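Local coordinates for insecticidal crystal protein Cry7Cal (Bacillus thuringiensis, PDB 5ZI1) that acts as an insecticidal crystal toxin active against the locust Locusta migratoria manilensis, probably by binding receptors of the host, at residues Ala96-Trp100 and Phe161-Trp165; Thr316-Val320 and Thr332-Ser338; Ala482-Ile486 and Leu497-Asn501; Arg511-Ser515 and Ala573-Met577. All coordinates share one frame; numbering follows the deposited sequence.

The four contacts sample the three domains of a delta endotoxin core. Contact 1 lies in the N-terminal helical domain. Contact 2 pairs two strands of a sheet in the middle domain. Contacts 3 and 4 both belong to the C-terminal beta sandwich. Contacts 1 and 2 sit on opposite sides of the chain's centre, about 60 Å apart between centres. Contacts 3 and 4 are nearer, about 19 Å between centres and about 7 Å between nearest atoms. Strand 496-500 of contact 3 is followed directly in the chain by strand 508-513 of contact 4. Contact 2 comes within about 11 Å of contact 3, nearest atoms, without touching it.

Contact 1: Ala96-Trp100 and Phe161-Trp165; sequences ALEAW and FGAEW
Trp165 NE1 comes down on one face of Trp100, 3.3 Å above the ring plane. It sits toward the rim, 3.5 Å from both Trp100 CE3 and Trp100 CZ3. This is an edge-to-face pair, with the ring planes at 84°. The five-membered ring of Trp165 supplies the edge and the six-membered ring of Trp100 the face. Trp100 gets there because its CG is anti to the backbone N (chi1 159°), which sends the indole across the gap between the helices. The far end of the same indole turns its edge toward the face of Phe161, offset and with planes at 60°. Trp100, Phe161 and Trp165 thus form an aromatic cluster within the N-terminal helical bundle. The axes of the two short helical segments approach to 13.0 Å, so large side chains span the space between them. Leu97 adds a branched end: CD1 meets the edge of Trp165 at CZ2, 3.7 Å away, while CD2 lies 4.3 Å from Phe161 CE2. Glu164 touches Trp100 CZ2 with its CB at 4.0 Å, and its carboxylate forms a salt bridge with Arg104. Val113 of helix 107-127 touches both tryptophans, and Ile36 of helix 33-47 touches Leu97 and Phe161.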
loop_
_atom_site.group_PDB
_atom_site.type_symbol
_atom_site.label_atom_id
_atom_site.label_comp_id
_atom_site.label_asym_id
_atom_site.label_seq_id
_atom_site.Cartn_x
_atom_site.Cartn_y
_atom_site.Cartn_z
ATOM N N ALA A 96 -31.156 -11.202 3.796
ATOM C CA ALA A 96 -31.924 -11.788 2.699
ATOM C C ALA A 96 -31.058 -12.676 1.830
ATOM O O ALA A 96 -31.546 -13.684 1.299
ATOM C CB ALA A 96 -32.576 -10.710 1.828
ATOM N N LEU A 97 -29.782 -12.318 1.661
ATOM C CA LEU A 97 -28.870 -13.205 0.947
ATOM C C LEU A 97 -28.744 -14.548 1.658
ATOM O O LEU A 97 -28.635 -15.595 1.014
ATOM C CB LEU A 97 -27.506 -12.538 0.794
ATOM C CG LEU A 97 -26.537 -13.254 -0.148
ATOM C CD1 LEU A 97 -27.192 -13.516 -1.506
ATOM C CD2 LEU A 97 -25.270 -12.426 -0.308
ATOM N N GLU A 98 -28.784 -14.537 2.990
ATOM C CA GLU A 98 -28.657 -15.780 3.739
ATOM C C GLU A 98 -29.920 -16.620 3.626
ATOM O O GLU A 98 -29.844 -17.833 3.405
ATOM C CB GLU A 98 -28.335 -15.474 5.199
ATOM C CG GLU A 98 -27.759 -16.651 5.950
ATOM C CD GLU A 98 -27.114 -16.229 7.258
ATOM O OE1 GLU A 98 -26.451 -17.083 7.882
ATOM O OE2 GLU A 98 -27.266 -15.039 7.646
ATOM N N ALA A 99 -31.089 -15.991 3.765
ATOM C CA ALA A 99 -32.349 -16.717 3.623
ATOM C C ALA A 99 -32.467 -17.364 2.250
ATOM O O ALA A 99 -32.997 -18.471 2.123
ATOM C CB ALA A 99 -33.534 -15.786 3.869
ATOM N N TRP A 100 -31.984 -16.690 1.208
ATOM C CA TRP A 100 -32.091 -17.264 -0.126
ATOM C C TRP A 100 -31.095 -18.400 -0.307
ATOM O O TRP A 100 -31.426 -19.451 -0.874
ATOM C CB TRP A 100 -31.877 -16.185 -1.194
ATOM C CG TRP A 100 -31.485 -16.778 -2.527
ATOM C CD1 TRP A 100 -32.296 -17.432 -3.406
ATOM C CD2 TRP A 100 -30.176 -16.783 -3.112
ATOM N NE1 TRP A 100 -31.574 -17.841 -4.504
ATOM C CE2 TRP A 100 -30.269 -17.458 -4.342
ATOM C CE3 TRP A 100 -28.936 -16.279 -2.713
ATOM C CZ2 TRP A 100 -29.169 -17.643 -5.173
ATOM C CZ3 TRP A 100 -27.846 -16.466 -3.544
ATOM C CH2 TRP A 100 -27.971 -17.141 -4.757
ATOM N N PHE A 161 -24.643 -13.514 -8.464
ATOM C CA PHE A 161 -25.883 -14.168 -8.096
ATOM C C PHE A 161 -27.101 -13.677 -8.874
ATOM O O PHE A 161 -28.168 -14.297 -8.756
ATOM C CB PHE A 161 -26.147 -14.000 -6.589
ATOM C CG PHE A 161 -24.923 -14.236 -5.704
ATOM C CD1 PHE A 161 -24.263 -15.464 -5.698
ATOM C CD2 PHE A 161 -24.470 -13.238 -4.843
ATOM C CE1 PHE A 161 -23.164 -15.677 -4.876
ATOM C CE2 PHE A 161 -23.368 -13.447 -4.007
ATOM C CZ PHE A 161 -22.713 -14.662 -4.026
ATOM N N GLY A 162 -26.975 -12.616 -9.680
ATOM C CA GLY A 162 -28.116 -12.010 -10.362
ATOM C C GLY A 162 -29.002 -12.952 -11.154
ATOM O O GLY A 162 -30.207 -13.040 -10.900
ATOM N N ALA A 163 -28.408 -13.677 -12.104
ATOM C CA ALA A 163 -29.177 -14.621 -12.912
ATOM C C ALA A 163 -29.916 -15.631 -12.043
ATOM O O ALA A 163 -31.057 -16.001 -12.347
ATOM C CB ALA A 163 -28.261 -15.337 -13.905
ATOM N N GLU A 164 -29.300 -16.066 -10.931
ATOM C CA GLU A 164 -29.986 -17.011 -10.054
ATOM C C GLU A 164 -31.075 -16.353 -9.223
ATOM O O GLU A 164 -31.952 -17.056 -8.710
ATOM C CB GLU A 164 -28.997 -17.739 -9.139
ATOM C CG GLU A 164 -27.631 -17.965 -9.731
ATOM C CD GLU A 164 -26.753 -18.816 -8.808
ATOM O OE1 GLU A 164 -27.131 -19.978 -8.517
ATOM O OE2 GLU A 164 -25.692 -18.334 -8.348
ATOM N N TRP A 165 -31.070 -15.029 -9.108
ATOM C CA TRP A 165 -32.184 -14.319 -8.495
ATOM C C TRP A 165 -33.336 -14.064 -9.450
ATOM O O TRP A 165 -34.378 -13.562 -9.013
ATOM C CB TRP A 165 -31.723 -12.981 -7.955
ATOM C CG TRP A 165 -30.756 -13.071 -6.848
ATOM C CD1 TRP A 165 -30.494 -14.158 -6.057
ATOM C CD2 TRP A 165 -29.906 -12.025 -6.394
ATOM N NE1 TRP A 165 -29.533 -13.839 -5.130
ATOM C CE2 TRP A 165 -29.149 -12.537 -5.322
ATOM C CE3 TRP A 165 -29.706 -10.702 -6.792
ATOM C CZ2 TRP A 165 -28.219 -11.767 -4.640
ATOM C CZ3 TRP A 165 -28.779 -9.943 -6.117
ATOM C CH2 TRP A 165 -28.047 -10.475 -5.055
#

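Contact 2: Thr316-Val320 and Thr332-Ser338; sequences TGHSV and TFNYGTS
His318 and Tyr335 lie side by side and point the same way across a beta hairpin. The hairpin joins strands 312-324 and 331-336 in the middle, beta-prism domain. Tyr335 CD1 sits over one face of the imidazole, 3.3 Å from His318 NE2. The ring planes are only 7° apart, but they are slid so far that they barely overlap. His318 CG stands between its backbone N and carbonyl carbon (chi1 77°), and this brings the imidazole alongside the tyrosine ring. The backbones of the same two residues are joined in both directions, with Tyr335 N donating to His318 O at 2.7 Å. Val320 and Phe333 make a second hydrogen-bonded pair, and Val320 N reaches Phe333 O at 2.8 Å. Between these pairs, Ser319 OG and Asn334 OD1 also meet, but so closely that the detail is doubtful. Beyond His318 and Tyr335, Gly317 and Gly336 form a non-hydrogen-bonded pair, their CA atoms 4.0 Å apart. Next to it Thr316 grips Thr337 twice: Thr337 N donates to Thr316 O at 3.0 Å, and Thr316 OG1 donates to Thr337 O at 2.8 Å. Further out, strand 331-336 is outermost in a four-stranded antiparallel sheet with the 3-2-1-4 order of a Greek key. Strand 312-324 pairs on its other edge with strand 294-306, where Thr316 and Gly317 both face Arg302 in a classic beta bulge. Both rings are held at their polar ends: His318 NE2 bonds to Val435 O, and Tyr335 OH pairs with Tyr434 OH.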
loop_
_atom_site.group_PDB
_atom_site.type_symbol
_atom_site.label_atom_id
_atom_site.label_comp_id
_atom_site.label_asym_id
_atom_site.label_seq_id
_atom_site.Cartn_x
_atom_site.Cartn_y
_atom_site.Cartn_z
ATOM N N THR A 316 27.250 8.852 13.330
ATOM C CA THR A 316 28.028 9.547 12.312
ATOM C C THR A 316 27.585 9.162 10.901
ATOM O O THR A 316 27.766 9.942 9.955
ATOM C CB THR A 316 29.509 9.222 12.487
ATOM O OG1 THR A 316 29.722 7.833 12.207
ATOM C CG2 THR A 316 29.964 9.500 13.944
ATOM N N GLY A 317 27.039 7.962 10.739
ATOM C CA GLY A 317 26.599 7.488 9.441
ATOM C C GLY A 317 25.880 6.172 9.618
ATOM O O GLY A 317 25.824 5.610 10.715
ATOM N N HIS A 318 25.321 5.681 8.517
ATOM C CA HIS A 318 24.705 4.363 8.538
ATOM C C HIS A 318 24.558 3.872 7.108
ATOM O O HIS A 318 24.697 4.629 6.144
ATOM C CB HIS A 318 23.358 4.372 9.264
ATOM C CG HIS A 318 22.235 4.950 8.458
ATOM N ND1 HIS A 318 22.011 6.308 8.361
ATOM C CD2 HIS A 318 21.262 4.351 7.728
ATOM C CE1 HIS A 318 20.947 6.516 7.604
ATOM N NE2 HIS A 318 20.473 5.346 7.213
ATOM N N SER A 319 24.283 2.581 6.990
ATOM C CA SER A 319 24.280 1.897 5.715
ATOM C C SER A 319 23.109 0.942 5.686
ATOM O O SER A 319 22.647 0.471 6.724
ATOM C CB SER A 319 25.581 1.131 5.469
ATOM O OG SER A 319 26.570 2.015 4.975
ATOM N N VAL A 320 22.638 0.654 4.481
ATOM C CA VAL A 320 21.470 -0.186 4.306
ATOM C C VAL A 320 21.746 -1.116 3.141
ATOM O O VAL A 320 22.229 -0.679 2.090
ATOM C CB VAL A 320 20.212 0.667 4.067
ATOM C CG1 VAL A 320 19.170 -0.110 3.322
ATOM C CG2 VAL A 320 19.668 1.143 5.397
ATOM N N THR A 332 23.508 -1.613 -1.869
ATOM C CA THR A 332 24.037 -0.942 -0.690
ATOM C C THR A 332 23.807 0.550 -0.804
ATOM O O THR A 332 24.171 1.152 -1.818
ATOM C CB THR A 332 25.531 -1.218 -0.521
ATOM O OG1 THR A 332 25.726 -2.624 -0.404
ATOM C CG2 THR A 332 26.089 -0.511 0.724
ATOM N N PHE A 333 23.239 1.145 0.248
ATOM C CA PHE A 333 23.072 2.591 0.354
ATOM C C PHE A 333 23.777 3.094 1.606
ATOM O O PHE A 333 23.507 2.612 2.711
ATOM C CB PHE A 333 21.592 2.950 0.366
ATOM C CG PHE A 333 20.845 2.315 -0.764
ATOM C CD1 PHE A 333 20.827 2.909 -2.016
ATOM C CD2 PHE A 333 20.230 1.086 -0.596
ATOM C CE1 PHE A 333 20.166 2.310 -3.081
ATOM C CE2 PHE A 333 19.575 0.485 -1.644
ATOM C CZ PHE A 333 19.540 1.103 -2.893
ATOM N N ASN A 334 24.670 4.060 1.428
ATOM C CA ASN A 334 25.429 4.654 2.514
ATOM C C ASN A 334 24.933 6.064 2.808
ATOM O O ASN A 334 24.511 6.788 1.904
ATOM C CB ASN A 334 26.916 4.679 2.169
ATOM C CG ASN A 334 27.464 3.291 1.897
ATOM O OD1 ASN A 334 27.611 2.477 2.820
ATOM N ND2 ASN A 334 27.769 3.006 0.633
ATOM N N TYR A 335 24.953 6.429 4.085
ATOM C CA TYR A 335 24.634 7.769 4.544
ATOM C C TYR A 335 25.725 8.235 5.491
ATOM O O TYR A 335 26.361 7.427 6.173
ATOM C CB TYR A 335 23.290 7.818 5.265
ATOM C CG TYR A 335 22.106 7.470 4.392
ATOM C CD1 TYR A 335 21.706 6.158 4.223
ATOM C CD2 TYR A 335 21.380 8.467 3.747
ATOM C CE1 TYR A 335 20.614 5.846 3.426
ATOM C CE2 TYR A 335 20.300 8.167 2.964
ATOM C CZ TYR A 335 19.914 6.857 2.797
ATOM O OH TYR A 335 18.819 6.570 1.994
ATOM N N GLY A 336 25.934 9.545 5.527
ATOM C CA GLY A 336 26.869 10.115 6.481
ATOM C C GLY A 336 28.281 9.616 6.250
ATOM O O GLY A 336 28.778 9.600 5.122
ATOM N N THR A 337 28.954 9.219 7.332
ATOM C CA THR A 337 30.334 8.760 7.226
ATOM C C THR A 337 30.666 7.915 8.443
ATOM O O THR A 337 29.936 7.905 9.439
ATOM C CB THR A 337 31.315 9.934 7.109
ATOM O OG1 THR A 337 32.666 9.445 7.138
ATOM C CG2 THR A 337 31.095 10.946 8.251
ATOM N N SER A 338 31.782 7.198 8.346
ATOM C CA SER A 338 32.320 6.453 9.474
ATOM C C SER A 338 33.525 7.136 10.107
ATOM O O SER A 338 33.938 6.741 11.202
ATOM C CB SER A 338 32.705 5.035 9.040
ATOM O OG SER A 338 33.714 5.088 8.056
#

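Contact 3: Ala482-Ile486 and Leu497-Asn501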
loop_
_atom_site.group_PDB
_atom_site.type_symbol
_atom_site.label_atom_id
_atom_site.label_comp_id
_atom_site.label_asym_id
_atom_site.label_seq_id
_atom_site.Cartn_x
_atom_site.Cartn_y
_atom_site.Cartn_z
ATOM N N ALA A 482 18.387 0.945 -20.240
ATOM C CA ALA A 482 17.833 2.186 -20.744
ATOM C C ALA A 482 16.415 1.925 -21.217
ATOM O O ALA A 482 16.018 0.781 -21.457
ATOM C CB ALA A 482 18.683 2.774 -21.877
ATOM N N GLY A 483 15.646 3.005 -21.324
ATOM C CA GLY A 483 14.278 2.915 -21.784
ATOM C C GLY A 483 13.289 2.337 -20.800
ATOM O O GLY A 483 12.104 2.241 -21.135
ATOM N N VAL A 484 13.727 1.947 -19.604
ATOM C CA VAL A 484 12.859 1.392 -18.573
ATOM C C VAL A 484 13.075 2.169 -17.288
ATOM O O VAL A 484 14.182 2.163 -16.737
ATOM C CB VAL A 484 13.132 -0.095 -18.324
ATOM C CG1 VAL A 484 12.125 -0.626 -17.327
ATOM C CG2 VAL A 484 13.096 -0.876 -19.635
ATOM N N GLU A 485 12.012 2.783 -16.784
ATOM C CA GLU A 485 12.054 3.583 -15.573
ATOM C C GLU A 485 10.968 3.096 -14.624
ATOM O O GLU A 485 9.986 2.480 -15.036
ATOM C CB GLU A 485 11.861 5.067 -15.894
ATOM C CG GLU A 485 12.425 6.016 -14.856
ATOM C CD GLU A 485 12.043 7.476 -15.106
ATOM O OE1 GLU A 485 11.493 7.780 -16.197
ATOM O OE2 GLU A 485 12.294 8.317 -14.204
ATOM N N ILE A 486 11.160 3.348 -13.341
ATOM C CA ILE A 486 10.190 2.983 -12.319
ATOM C C ILE A 486 9.658 4.279 -11.735
ATOM O O ILE A 486 10.434 5.179 -11.402
ATOM C CB ILE A 486 10.827 2.070 -11.261
ATOM C CG1 ILE A 486 11.411 0.855 -11.977
ATOM C CG2 ILE A 486 9.811 1.623 -10.210
ATOM C CD1 ILE A 486 12.133 -0.076 -11.085
ATOM N N LEU A 497 6.170 0.138 -14.029
ATOM C CA LEU A 497 7.220 0.310 -15.023
ATOM C C LEU A 497 6.772 1.260 -16.127
ATOM O O LEU A 497 5.636 1.181 -16.606
ATOM C CB LEU A 497 7.614 -1.029 -15.650
ATOM C CG LEU A 497 8.298 -2.069 -14.755
ATOM C CD1 LEU A 497 9.255 -2.933 -15.557
ATOM C CD2 LEU A 497 9.017 -1.405 -13.608
ATOM N N LYS A 498 7.686 2.139 -16.547
ATOM C CA LYS A 498 7.470 3.035 -17.676
ATOM C C LYS A 498 8.499 2.728 -18.755
ATOM O O LYS A 498 9.693 2.995 -18.577
ATOM C CB LYS A 498 7.571 4.490 -17.243
ATOM C CG LYS A 498 7.274 5.469 -18.352
ATOM C CD LYS A 498 7.372 6.887 -17.828
ATOM C CE LYS A 498 8.686 7.536 -18.228
ATOM N NZ LYS A 498 8.482 8.527 -19.341
ATOM N N ILE A 499 8.039 2.193 -19.881
ATOM C CA ILE A 499 8.905 1.828 -20.995
ATOM C C ILE A 499 8.720 2.845 -22.116
ATOM O O ILE A 499 7.590 3.098 -22.552
ATOM C CB ILE A 499 8.602 0.405 -21.496
ATOM C CG1 ILE A 499 8.496 -0.559 -20.317
ATOM C CG2 ILE A 499 9.675 -0.076 -22.476
ATOM C CD1 ILE A 499 7.705 -1.795 -20.650
ATOM N N VAL A 500 9.827 3.422 -22.580
ATOM C CA VAL A 500 9.857 4.270 -23.767
ATOM C C VAL A 500 10.630 3.520 -24.852
ATOM O O VAL A 500 11.830 3.261 -24.698
ATOM C CB VAL A 500 10.492 5.636 -23.472
ATOM C CG1 VAL A 500 10.404 6.513 -24.689
ATOM C CG2 VAL A 500 9.810 6.304 -22.264
ATOM N N ASN A 501 9.946 3.191 -25.960
ATOM C CA ASN A 501 10.447 2.170 -26.883
ATOM C C ASN A 501 11.705 2.638 -27.605
ATOM O O ASN A 501 12.696 1.902 -27.673
ATOM C CB ASN A 501 9.342 1.779 -27.879
ATOM C CG ASN A 501 9.839 0.895 -29.035
ATOM O OD1 ASN A 501 10.891 0.256 -28.948
ATOM N ND2 ASN A 501 9.049 0.831 -30.111
HETATM O O HOH W 1 11.417 8.619 -19.183
#
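Glu485 and Lys498 run side by side from one face of a beta hairpin. The hairpin joins strands 484-487 and 496-500 in the C-terminal beta sandwich of the toxin. CG is anti to the backbone N in both (chi1 -156° and -177°), which sends the two chains off the strands the same way. The lysine then bends at chi3 and again at chi4. Its CE comes to 3.5 Å from Glu485 OE1, but its NZ stays 4.4 Å from that oxygen, beyond a salt bridge. A water spans the gap. It donates to Glu485 OE1 at 3.1 Å and accepts a weak bond from Lys498 NZ.

The other face is apolar. Leu497 lies alongside Ile486, with its CD2 3.7 Å from Ile486 CG1. It slants across Val484, and its CD1 is 4.1 Å from Val484 CG1. The two branches of one leucine therefore bridge successive residues of that face. Val509 of strand 508-513 touches both Leu497 and Ile499.

Glu485 and Lys498 also form the hydrogen-bonded pair of the backbone. Lys498 N donates to Glu485 O at 2.8 Å, almost straight at 170°. On its far side strand 496-500 pairs with strand 589-599, through Leu497 to Ile592 and Ile499 to Ile590. The pairing ends at Gly483, whose phi is positive. Its O accepts Val500 N at 2.9 Å and also lies 3.2 Å from Ile499 CA.

Contact 4: Arg511-Ser515 and Ala573-Met577; sequences RMRLS and AELSM
A water at the edge of the Arg513 guanidinium, in its plane, links it to the carboxylate of Glu574. The water accepts from Arg513 NE at 2.9 Å and donates to Glu574 OE1 at 2.7 Å. The two flat groups are turned 31° from each other. Glu574 bends at chi2 (-98°), which folds its carboxylate back toward the arginine strand. Arg513 also forms a cation-pi pair with Phe477, and its NH1 bonds to Lys326 O. The guanidinium of Arg511 meets Met577 more loosely: the side chains run the same way, and Arg511 NH2 is 4.2 Å from Met577 SD, approached obliquely. Arg511 NE is held by a salt bridge to Glu478.

Met512 and Ser576 point to the face away from both arginines. Just past the strand, the end of Leu514 packs tightly on Ser576. Leu514 CD2 is 3.4 Å from Ser576 CB, closer than usual for two carbons. The serine hydroxyl is held within its own segment, where Ser576 OG donates to Ala573 O at 2.7 Å. Both Met512 and Leu514 touch Ile471 of strand 468-472.

The backbones pair antiparallel. Met512 and Ser576 exchange two bonds, the shorter from Ser576 N to Met512 O at 2.8 Å. Beyond the regular strand, Leu514 N donates to Glu574 O, also at 2.8 Å. Strands 508-513 and 575-580 are neighbours in a five-stranded antiparallel sheet, while strand 468-472 belongs to another sheet. The apolar contact between the two sheets is part of the interior of the C-terminal domain, which in delta endotoxins is a beta sandwich of jelly-roll topology.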
loop_
_atom_site.group_PDB
_atom_site.type_symbol
_atom_site.label_atom_id
_atom_site.label_comp_id
_atom_site.label_asym_id
_atom_site.label_seq_id
_atom_site.Cartn_x
_atom_site.Cartn_y
_atom_site.Cartn_z
ATOM N N ARG A 511 13.582 -8.863 -15.917
ATOM C CA ARG A 511 13.686 -10.261 -15.526
ATOM C C ARG A 511 13.031 -10.479 -14.176
ATOM O O ARG A 511 13.125 -9.640 -13.285
ATOM C CB ARG A 511 15.114 -10.735 -15.366
ATOM C CG ARG A 511 16.130 -9.927 -16.085
ATOM C CD ARG A 511 17.333 -10.759 -16.268
ATOM N NE ARG A 511 18.398 -10.050 -16.966
ATOM C CZ ARG A 511 19.131 -10.604 -17.918
ATOM N NH1 ARG A 511 20.079 -9.897 -18.507
ATOM N NH2 ARG A 511 18.894 -11.867 -18.277
ATOM N N MET A 512 12.473 -11.667 -14.003
ATOM C CA MET A 512 11.735 -12.022 -12.806
ATOM C C MET A 512 11.918 -13.513 -12.582
ATOM O O MET A 512 11.926 -14.283 -13.549
ATOM C CB MET A 512 10.263 -11.648 -12.990
ATOM C CG MET A 512 9.341 -12.004 -11.861
ATOM S SD MET A 512 7.650 -11.485 -12.287
ATOM C CE MET A 512 7.735 -9.709 -12.056
ATOM N N ARG A 513 12.104 -13.915 -11.322
ATOM C CA ARG A 513 12.188 -15.329 -10.967
ATOM C C ARG A 513 10.880 -15.761 -10.328
ATOM O O ARG A 513 10.348 -15.061 -9.466
ATOM C CB ARG A 513 13.351 -15.623 -10.014
ATOM C CG ARG A 513 14.720 -15.390 -10.620
ATOM C CD ARG A 513 15.830 -16.242 -9.962
ATOM N NE ARG A 513 17.030 -16.187 -10.792
ATOM C CZ ARG A 513 17.984 -15.272 -10.665
ATOM N NH1 ARG A 513 17.899 -14.355 -9.708
ATOM N NH2 ARG A 513 19.034 -15.281 -11.480
ATOM N N LEU A 514 10.375 -16.915 -10.741
ATOM C CA LEU A 514 9.120 -17.437 -10.226
ATOM C C LEU A 514 9.386 -18.715 -9.442
ATOM O O LEU A 514 10.396 -19.385 -9.647
ATOM C CB LEU A 514 8.117 -17.704 -11.364
ATOM C CG LEU A 514 7.616 -16.560 -12.261
ATOM C CD1 LEU A 514 7.004 -15.397 -11.467
ATOM C CD2 LEU A 514 8.723 -16.041 -13.141
ATOM N N SER A 515 8.471 -19.039 -8.527
ATOM C CA SER A 515 8.554 -20.236 -7.699
ATOM C C SER A 515 7.322 -21.078 -7.965
ATOM O O SER A 515 6.199 -20.594 -7.797
ATOM C CB SER A 515 8.627 -19.907 -6.201
ATOM O OG SER A 515 9.811 -19.216 -5.862
ATOM N N ALA A 573 8.190 -20.292 -17.076
ATOM C CA ALA A 573 9.636 -20.338 -16.929
ATOM C C ALA A 573 10.036 -19.803 -15.554
ATOM O O ALA A 573 9.627 -18.704 -15.166
ATOM C CB ALA A 573 10.305 -19.517 -18.032
ATOM N N GLU A 574 10.851 -20.568 -14.825
ATOM C CA GLU A 574 11.348 -20.089 -13.536
ATOM C C GLU A 574 12.063 -18.748 -13.674
ATOM O O GLU A 574 12.010 -17.921 -12.758
ATOM C CB GLU A 574 12.278 -21.129 -12.903
ATOM C CG GLU A 574 12.549 -20.903 -11.406
ATOM C CD GLU A 574 13.870 -20.177 -11.128
ATOM O OE1 GLU A 574 14.646 -19.965 -12.094
ATOM O OE2 GLU A 574 14.120 -19.797 -9.951
ATOM N N LEU A 575 12.727 -18.514 -14.799
ATOM C CA LEU A 575 13.340 -17.229 -15.122
ATOM C C LEU A 575 12.524 -16.621 -16.261
ATOM O O LEU A 575 12.693 -16.996 -17.424
ATOM C CB LEU A 575 14.808 -17.405 -15.499
ATOM C CG LEU A 575 15.546 -16.187 -16.064
ATOM C CD1 LEU A 575 15.464 -14.986 -15.127
ATOM C CD2 LEU A 575 16.987 -16.492 -16.386
ATOM N N SER A 576 11.624 -15.697 -15.934
ATOM C CA SER A 576 10.697 -15.144 -16.913
ATOM C C SER A 576 11.081 -13.724 -17.276
ATOM O O SER A 576 11.438 -12.919 -16.405
ATOM C CB SER A 576 9.259 -15.138 -16.406
ATOM O OG SER A 576 8.748 -16.446 -16.292
ATOM N N MET A 577 10.970 -13.423 -18.565
ATOM C CA MET A 577 11.307 -12.130 -19.120
ATOM C C MET A 577 10.094 -11.588 -19.850
ATOM O O MET A 577 9.371 -12.346 -20.502
ATOM C CB MET A 577 12.499 -12.228 -20.075
ATOM C CG MET A 577 13.819 -11.814 -19.443
ATOM S SD MET A 577 15.016 -13.136 -19.209
ATOM C CE MET A 577 13.998 -14.447 -18.557
HETATM O O HOH W 2 16.834 -18.504 -12.575
#